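Putative uncharacterized protein (Trypanosoma congolense, PDB 4E40) probably serves as a trypanosome cell-surface receptor that binds haptoglobin-hemoglobin, and so takes up heme iron from the host. Local coordinates at residues A[64-75]-A[87-98]; A[171-179]-A[195-203]. All coordinates share one frame; numbering follows the deposited sequence.

Contact 1 of 2, residues A[64-75]-A[87-98]; sequences VERASAAVDRVS and VRKAAAVAHHAL. Unlike the reference sequence in segment 64-75: Val64 (reference Ala), Asp72 (reference Asn).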
# COMPACT_ATOMS: atom_id res chain seq x y z
N VAL A 64 -20.74 -20.32 19.96
CA VAL A 64 -22.18 -20.07 19.92
C VAL A 64 -22.95 -21.38 19.83
O VAL A 64 -23.96 -21.55 20.48
CB VAL A 64 -22.53 -19.10 18.79
CG1 VAL A 64 -24.02 -19.03 18.59
CG2 VAL A 64 -22.03 -17.73 19.25
N GLU A 65 -22.40 -22.33 19.08
CA GLU A 65 -23.14 -23.59 19.02
C GLU A 65 -23.10 -24.37 20.32
O GLU A 65 -24.12 -25.03 20.68
CB GLU A 65 -22.72 -24.39 17.76
CG GLU A 65 -23.10 -23.71 16.43
CD GLU A 65 -24.55 -23.15 16.35
OE1 GLU A 65 -25.52 -23.87 16.64
OE2 GLU A 65 -24.72 -21.95 16.05
N ARG A 66 -22.00 -24.32 21.05
CA ARG A 66 -21.94 -24.90 22.40
C ARG A 66 -22.94 -24.20 23.32
O ARG A 66 -23.64 -24.85 24.12
CB ARG A 66 -20.55 -24.85 22.95
CG ARG A 66 -19.65 -25.86 22.22
CD ARG A 66 -18.29 -25.98 22.93
NE ARG A 66 -17.30 -25.13 22.31
CZ ARG A 66 -16.94 -23.94 22.76
NH1 ARG A 66 -16.03 -23.27 22.08
NH2 ARG A 66 -17.49 -23.41 23.87
N ALA A 67 -23.03 -22.86 23.17
CA ALA A 67 -24.00 -22.16 24.01
C ALA A 67 -25.46 -22.57 23.65
O ALA A 67 -26.30 -22.77 24.57
CB ALA A 67 -23.78 -20.63 23.88
N SER A 68 -25.75 -22.72 22.35
CA SER A 68 -27.08 -23.10 21.84
C SER A 68 -27.42 -24.50 22.35
O SER A 68 -28.57 -24.76 22.76
CB SER A 68 -27.13 -23.10 20.34
OG SER A 68 -27.16 -21.75 19.86
N ALA A 69 -26.39 -25.37 22.36
CA ALA A 69 -26.61 -26.74 22.91
C ALA A 69 -26.98 -26.72 24.41
O ALA A 69 -27.86 -27.49 24.84
CB ALA A 69 -25.45 -27.67 22.60
N ALA A 70 -26.36 -25.79 25.18
CA ALA A 70 -26.66 -25.58 26.62
C ALA A 70 -28.09 -25.10 26.84
O ALA A 70 -28.82 -25.64 27.71
CB ALA A 70 -25.62 -24.67 27.28
N VAL A 71 -28.58 -24.19 25.99
CA VAL A 71 -29.97 -23.75 26.01
C VAL A 71 -30.89 -24.94 25.72
O VAL A 71 -31.89 -25.11 26.42
CB VAL A 71 -30.24 -22.69 24.97
CG1 VAL A 71 -31.74 -22.41 24.88
CG2 VAL A 71 -29.47 -21.40 25.34
N ASP A 72 -30.56 -25.74 24.69
CA ASP A 72 -31.46 -26.87 24.39
C ASP A 72 -31.51 -27.81 25.63
O ASP A 72 -32.61 -28.35 26.00
CB ASP A 72 -30.98 -27.63 23.13
CG ASP A 72 -31.88 -28.86 22.82
OD1 ASP A 72 -32.99 -28.64 22.26
OD2 ASP A 72 -31.55 -30.03 23.19
N ARG A 73 -30.37 -28.04 26.29
CA ARG A 73 -30.35 -28.97 27.48
C ARG A 73 -31.30 -28.55 28.57
O ARG A 73 -31.84 -29.39 29.31
CB ARG A 73 -28.94 -29.09 28.10
CG ARG A 73 -27.98 -29.97 27.32
CD ARG A 73 -28.65 -31.25 26.88
NE ARG A 73 -28.51 -32.38 27.81
CZ ARG A 73 -27.73 -33.45 27.61
NH1 ARG A 73 -27.00 -33.54 26.50
NH2 ARG A 73 -27.69 -34.42 28.52
N VAL A 74 -31.56 -27.24 28.67
CA VAL A 74 -32.45 -26.72 29.74
C VAL A 74 -33.83 -26.34 29.21
O VAL A 74 -34.61 -25.65 29.89
CB VAL A 74 -31.80 -25.54 30.56
CG1 VAL A 74 -30.54 -25.98 31.31
CG2 VAL A 74 -31.59 -24.29 29.72
N SER A 75 -34.18 -26.82 28.02
CA SER A 75 -35.41 -26.38 27.40
C SER A 75 -36.62 -26.84 28.22
O SER A 75 -37.69 -26.25 28.10
CB SER A 75 -35.52 -26.87 25.94
OG SER A 75 -35.60 -28.30 25.91
N VAL A 87 -28.48 -19.42 31.90
CA VAL A 87 -28.03 -20.07 30.66
C VAL A 87 -28.58 -19.38 29.39
O VAL A 87 -27.83 -19.10 28.46
CB VAL A 87 -28.50 -21.56 30.64
CG1 VAL A 87 -28.20 -22.22 29.28
CG2 VAL A 87 -27.78 -22.28 31.76
N ARG A 88 -29.88 -19.09 29.40
CA ARG A 88 -30.54 -18.50 28.23
C ARG A 88 -29.98 -17.09 28.00
O ARG A 88 -29.73 -16.71 26.85
CB ARG A 88 -32.06 -18.43 28.42
CG ARG A 88 -32.69 -19.85 28.37
CD ARG A 88 -33.97 -19.88 29.21
NE ARG A 88 -34.42 -21.27 29.25
CZ ARG A 88 -35.26 -21.79 30.14
NH1 ARG A 88 -35.57 -23.07 30.04
NH2 ARG A 88 -35.79 -21.05 31.14
N LYS A 89 -29.75 -16.36 29.09
CA LYS A 89 -29.23 -14.99 28.89
C LYS A 89 -27.82 -14.98 28.37
O LYS A 89 -27.48 -14.17 27.47
CB LYS A 89 -29.27 -14.21 30.19
CG LYS A 89 -30.69 -13.82 30.61
CD LYS A 89 -30.64 -13.10 31.95
CE LYS A 89 -31.99 -13.20 32.63
NZ LYS A 89 -31.97 -12.68 34.03
N ALA A 90 -26.97 -15.86 28.93
CA ALA A 90 -25.59 -15.95 28.48
C ALA A 90 -25.51 -16.38 27.02
O ALA A 90 -24.71 -15.89 26.25
CB ALA A 90 -24.81 -16.92 29.37
N ALA A 91 -26.31 -17.39 26.66
CA ALA A 91 -26.29 -17.80 25.25
C ALA A 91 -26.75 -16.72 24.27
O ALA A 91 -26.22 -16.59 23.17
CB ALA A 91 -27.18 -19.06 25.09
N ALA A 92 -27.72 -15.89 24.71
CA ALA A 92 -28.18 -14.77 23.88
C ALA A 92 -27.04 -13.76 23.73
O ALA A 92 -26.76 -13.31 22.61
CB ALA A 92 -29.36 -14.07 24.59
N VAL A 93 -26.31 -13.53 24.81
CA VAL A 93 -25.06 -12.67 24.70
C VAL A 93 -24.04 -13.21 23.70
O VAL A 93 -23.49 -12.49 22.86
CB VAL A 93 -24.41 -12.46 26.09
CG1 VAL A 93 -23.00 -11.88 25.96
CG2 VAL A 93 -25.30 -11.48 26.89
N ALA A 94 -23.82 -14.53 23.75
CA ALA A 94 -22.85 -15.12 22.84
C ALA A 94 -23.30 -14.96 21.38
O ALA A 94 -22.49 -14.59 20.54
CB ALA A 94 -22.66 -16.63 23.19
N HIS A 95 -24.60 -15.19 21.10
CA HIS A 95 -25.08 -14.96 19.73
C HIS A 95 -24.92 -13.52 19.30
O HIS A 95 -24.48 -13.24 18.19
CB HIS A 95 -26.56 -15.35 19.65
CG HIS A 95 -26.84 -16.84 19.63
ND1 HIS A 95 -26.96 -17.55 18.46
CD2 HIS A 95 -27.03 -17.73 20.65
CE1 HIS A 95 -27.33 -18.85 18.76
NE2 HIS A 95 -27.34 -18.98 20.09
N HIS A 96 -25.27 -12.61 20.21
CA HIS A 96 -25.19 -11.19 19.84
C HIS A 96 -23.77 -10.74 19.59
O HIS A 96 -23.50 -9.99 18.64
CB HIS A 96 -25.83 -10.31 20.93
CG HIS A 96 -27.27 -10.63 21.14
ND1 HIS A 96 -27.93 -10.28 22.27
CD2 HIS A 96 -28.18 -11.25 20.32
CE1 HIS A 96 -29.20 -10.73 22.19
NE2 HIS A 96 -29.36 -11.29 20.99
N ALA A 97 -22.84 -11.26 20.38
CA ALA A 97 -21.41 -10.90 20.23
C ALA A 97 -20.86 -11.46 18.92
O ALA A 97 -20.08 -10.82 18.21
CB ALA A 97 -20.55 -11.40 21.41
N LEU A 98 -21.32 -12.69 18.56
CA LEU A 98 -20.92 -13.23 17.29
C LEU A 98 -21.38 -12.39 16.10
O LEU A 98 -20.66 -12.32 15.12
CB LEU A 98 -21.45 -14.72 17.16
CG LEU A 98 -21.01 -15.38 15.82
CD1 LEU A 98 -19.50 -15.63 15.75
CD2 LEU A 98 -21.75 -16.72 15.70
O HOH W 1 -33.88 -23.39 27.44
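Ala67 and Ala91 face each other with their CA atoms 5.1 Å apart, where helix segments 64-73 and 87-98 run antiparallel at 155° with axes 9.0 Å apart. This is the turn end of a helical hairpin in the receptor's elongated bundle, and small residues let its arms come close. Ala67 CB meets Ala91 CB and Ala94 CB. Beside them Val71 CG2 presses on Ala91 CB at 3.3 Å, tighter than ordinary van der Waals contact. Val64 turns its two methyls to different partners. CG1, anti to the backbone N (chi1 170°), lies over one face of the His95 imidazole, a CH-pi contact of 3.4 Å from CG1 to the ring centroid. CG2 points instead to Ala94 and to Leu98 CD2. At the edge of the same ring, near its plane, Ser68 OG comes within 2.8 Å of His95 NE2. Toward the turn, Val87 CG1 fits against Ala70, Val71 and Val74, and Ser244 and Glu243 of helix 192-246 border this patch. The Arg88 side chain stretches out past Val74 to the loop, where NH1 bonds to Leu77 O and NH2 to Asp78 O; Val74 O also lies near NH1. In the plane of the guanidinium a water bridges the two helices, accepting from Arg88 NE at 2.8 Å and donating to Val71 O at 2.8 Å.

Contact 2 of 2, residues A[171-179]-A[195-203]; sequences TAKSLAAAL and FQSILTSLD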
# COMPACT_ATOMS: atom_id res chain seq x y z
N THR A 171 12.74 12.40 -5.96
CA THR A 171 11.32 12.43 -5.69
C THR A 171 10.61 13.04 -6.89
O THR A 171 11.24 13.68 -7.73
CB THR A 171 10.93 13.25 -4.44
OG1 THR A 171 11.31 14.61 -4.64
CG2 THR A 171 11.69 12.75 -3.22
N ALA A 172 9.28 12.84 -6.94
CA ALA A 172 8.56 13.55 -8.02
C ALA A 172 8.78 15.06 -7.90
O ALA A 172 8.89 15.74 -8.92
CB ALA A 172 7.03 13.21 -7.97
N LYS A 173 8.85 15.58 -6.70
CA LYS A 173 9.10 17.00 -6.50
C LYS A 173 10.45 17.42 -7.02
O LYS A 173 10.55 18.43 -7.74
CB LYS A 173 8.97 17.29 -4.99
CG LYS A 173 9.21 18.75 -4.67
CD LYS A 173 9.10 18.98 -3.15
CE LYS A 173 9.30 20.46 -2.81
NZ LYS A 173 9.14 20.64 -1.32
N SER A 174 11.50 16.66 -6.69
CA SER A 174 12.80 17.10 -7.16
C SER A 174 12.97 16.91 -8.68
O SER A 174 13.60 17.73 -9.34
CB SER A 174 13.97 16.39 -6.39
OG SER A 174 14.03 15.00 -6.81
N LEU A 175 12.32 15.89 -9.26
CA LEU A 175 12.45 15.70 -10.68
C LEU A 175 11.72 16.85 -11.40
O LEU A 175 12.22 17.33 -12.39
CB LEU A 175 11.89 14.32 -11.05
CG LEU A 175 11.86 14.06 -12.56
CD1 LEU A 175 13.26 14.15 -13.21
CD2 LEU A 175 11.23 12.68 -12.79
N ALA A 176 10.50 17.16 -10.89
CA ALA A 176 9.79 18.29 -11.54
C ALA A 176 10.59 19.57 -11.48
O ALA A 176 10.62 20.33 -12.48
CB ALA A 176 8.42 18.45 -10.87
N ALA A 177 11.26 19.84 -10.33
CA ALA A 177 12.09 21.07 -10.25
C ALA A 177 13.21 21.03 -11.31
O ALA A 177 13.55 22.03 -11.96
CB ALA A 177 12.68 21.21 -8.85
N ALA A 178 13.83 19.84 -11.49
CA ALA A 178 14.96 19.70 -12.44
C ALA A 178 14.46 19.88 -13.87
O ALA A 178 15.14 20.54 -14.69
CB ALA A 178 15.57 18.31 -12.25
N LEU A 179 13.27 19.39 -14.17
CA LEU A 179 12.72 19.57 -15.53
C LEU A 179 12.40 21.03 -15.79
O LEU A 179 12.59 21.52 -16.92
CB LEU A 179 11.42 18.77 -15.68
CG LEU A 179 11.65 17.26 -15.81
CD1 LEU A 179 10.35 16.52 -15.44
CD2 LEU A 179 12.15 16.98 -17.25
N PHE A 195 8.32 12.23 -19.71
CA PHE A 195 8.56 12.94 -18.44
C PHE A 195 7.27 13.13 -17.64
O PHE A 195 7.25 12.90 -16.41
CB PHE A 195 9.14 14.35 -18.69
CG PHE A 195 10.55 14.40 -19.24
CD1 PHE A 195 11.58 13.45 -18.91
CD2 PHE A 195 10.86 15.44 -20.12
CE1 PHE A 195 12.87 13.60 -19.42
CE2 PHE A 195 12.14 15.61 -20.59
CZ PHE A 195 13.16 14.68 -20.26
N GLN A 196 6.17 13.54 -18.29
CA GLN A 196 4.91 13.68 -17.60
C GLN A 196 4.45 12.36 -17.02
O GLN A 196 3.96 12.35 -15.89
CB GLN A 196 3.81 14.27 -18.49
CG GLN A 196 2.63 14.80 -17.63
CD GLN A 196 3.06 15.53 -16.32
OE1 GLN A 196 2.75 15.06 -15.18
NE2 GLN A 196 3.81 16.66 -16.47
N SER A 197 4.69 11.26 -17.74
CA SER A 197 4.23 9.95 -17.24
C SER A 197 5.02 9.54 -16.00
O SER A 197 4.51 8.89 -15.10
CB SER A 197 4.34 8.88 -18.34
OG SER A 197 5.69 8.45 -18.39
N ILE A 198 6.29 9.94 -15.90
CA ILE A 198 7.07 9.56 -14.71
C ILE A 198 6.46 10.24 -13.50
O ILE A 198 6.33 9.63 -12.48
CB ILE A 198 8.56 9.99 -14.80
CG1 ILE A 198 9.24 9.24 -15.96
CG2 ILE A 198 9.27 9.71 -13.46
CD1 ILE A 198 10.55 9.94 -16.39
N LEU A 199 6.16 11.55 -13.62
CA LEU A 199 5.66 12.35 -12.52
C LEU A 199 4.28 11.80 -12.09
O LEU A 199 4.09 11.60 -10.90
CB LEU A 199 5.54 13.83 -12.93
CG LEU A 199 6.87 14.56 -13.23
CD1 LEU A 199 6.56 16.02 -13.62
CD2 LEU A 199 7.73 14.53 -11.94
N THR A 200 3.42 11.50 -13.07
CA THR A 200 2.10 10.90 -12.73
C THR A 200 2.25 9.53 -12.09
O THR A 200 1.58 9.24 -11.06
CB THR A 200 1.15 10.93 -13.92
OG1 THR A 200 1.73 10.33 -15.06
CG2 THR A 200 0.85 12.29 -14.30
N SER A 201 3.13 8.71 -12.64
CA SER A 201 3.32 7.34 -12.07
C SER A 201 3.90 7.42 -10.66
O SER A 201 3.40 6.72 -9.75
CB SER A 201 4.24 6.50 -12.93
OG SER A 201 3.62 6.21 -14.19
N LEU A 202 4.90 8.28 -10.42
CA LEU A 202 5.44 8.39 -9.06
C LEU A 202 4.41 8.96 -8.07
O LEU A 202 4.38 8.50 -6.92
CB LEU A 202 6.65 9.33 -9.03
CG LEU A 202 7.90 8.72 -9.66
CD1 LEU A 202 9.01 9.79 -9.75
CD2 LEU A 202 8.41 7.48 -8.92
N ASP A 203 3.61 9.92 -8.50
CA ASP A 203 2.61 10.50 -7.58
C ASP A 203 1.46 9.49 -7.28
O ASP A 203 0.94 9.43 -6.17
CB ASP A 203 2.16 11.90 -8.04
CG ASP A 203 3.28 12.99 -7.84
OD1 ASP A 203 3.78 13.16 -6.68
OD2 ASP A 203 3.65 13.72 -8.82
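Two groups grip Ser174 OG: it accepts the backbone N-H of Thr171, an almost straight bond (N to OG 3.0 Å, 176° at the hydrogen), and it is also hydrogen-bonded to Gln24 NE2 of helix 12-26. In return, Ser174 N donates to Thr171 OG1 at 2.9 Å. The two reciprocal bonds make a capping box, with Thr171 as N-cap, and they fix the start of the short helix 172-180. In the first residue of that helix, Ala172, CB touches Leu202 CB across the contact at 4.0 Å. The short helix lies antiparallel to segment 195-203 of the long helix 192-246, at 161° and with axes 9.9 Å apart, packing on the side of the elongated helical bundle, and one knob-into-hole contact joins the two: Leu199 is seated among Ala172, Leu175, Ala176 and Leu179. Its CG stands anti to the carbonyl carbon (chi1 -66°), and the two branches divide the hole between them: CD2 reaches Ala172 O at 3.5 Å, while CD1 lies against Ala176 CB and Leu179 CD1. Leu175 crosses Ile198 at about a right angle, its CD2 methyl 3.6 Å from Ile198 CG2, and both side chains also touch Val28 of helix 28-73. Toward the other end, Leu179 CD2 sits above the middle of the Phe195 ring, a CH-pi contact 3.5 Å from the centroid; Leu21 of helix 12-26 touches Leu179, and Leu25 touches Phe195.

In the fold
The two contacts lie on opposite sides of the chain's centre, their centres 60 Å apart and their nearest atoms about 37 Å apart, so neither touches the other. They follow in series: contact 1 closes across the turn between helices 28-73 and 82-147, and contact 2 comes later, joining the short helix 172-180 to helix 192-246. The long helices connect them. Helix 192-246 begins at contact 2 and runs on to border contact 1, while helices 28-73 and 82-147 flank contact 2 far from their shared turn. Because these three helices reach both places, the two contacts belong to one continuous elongated bundle, the body of this receptor fragment.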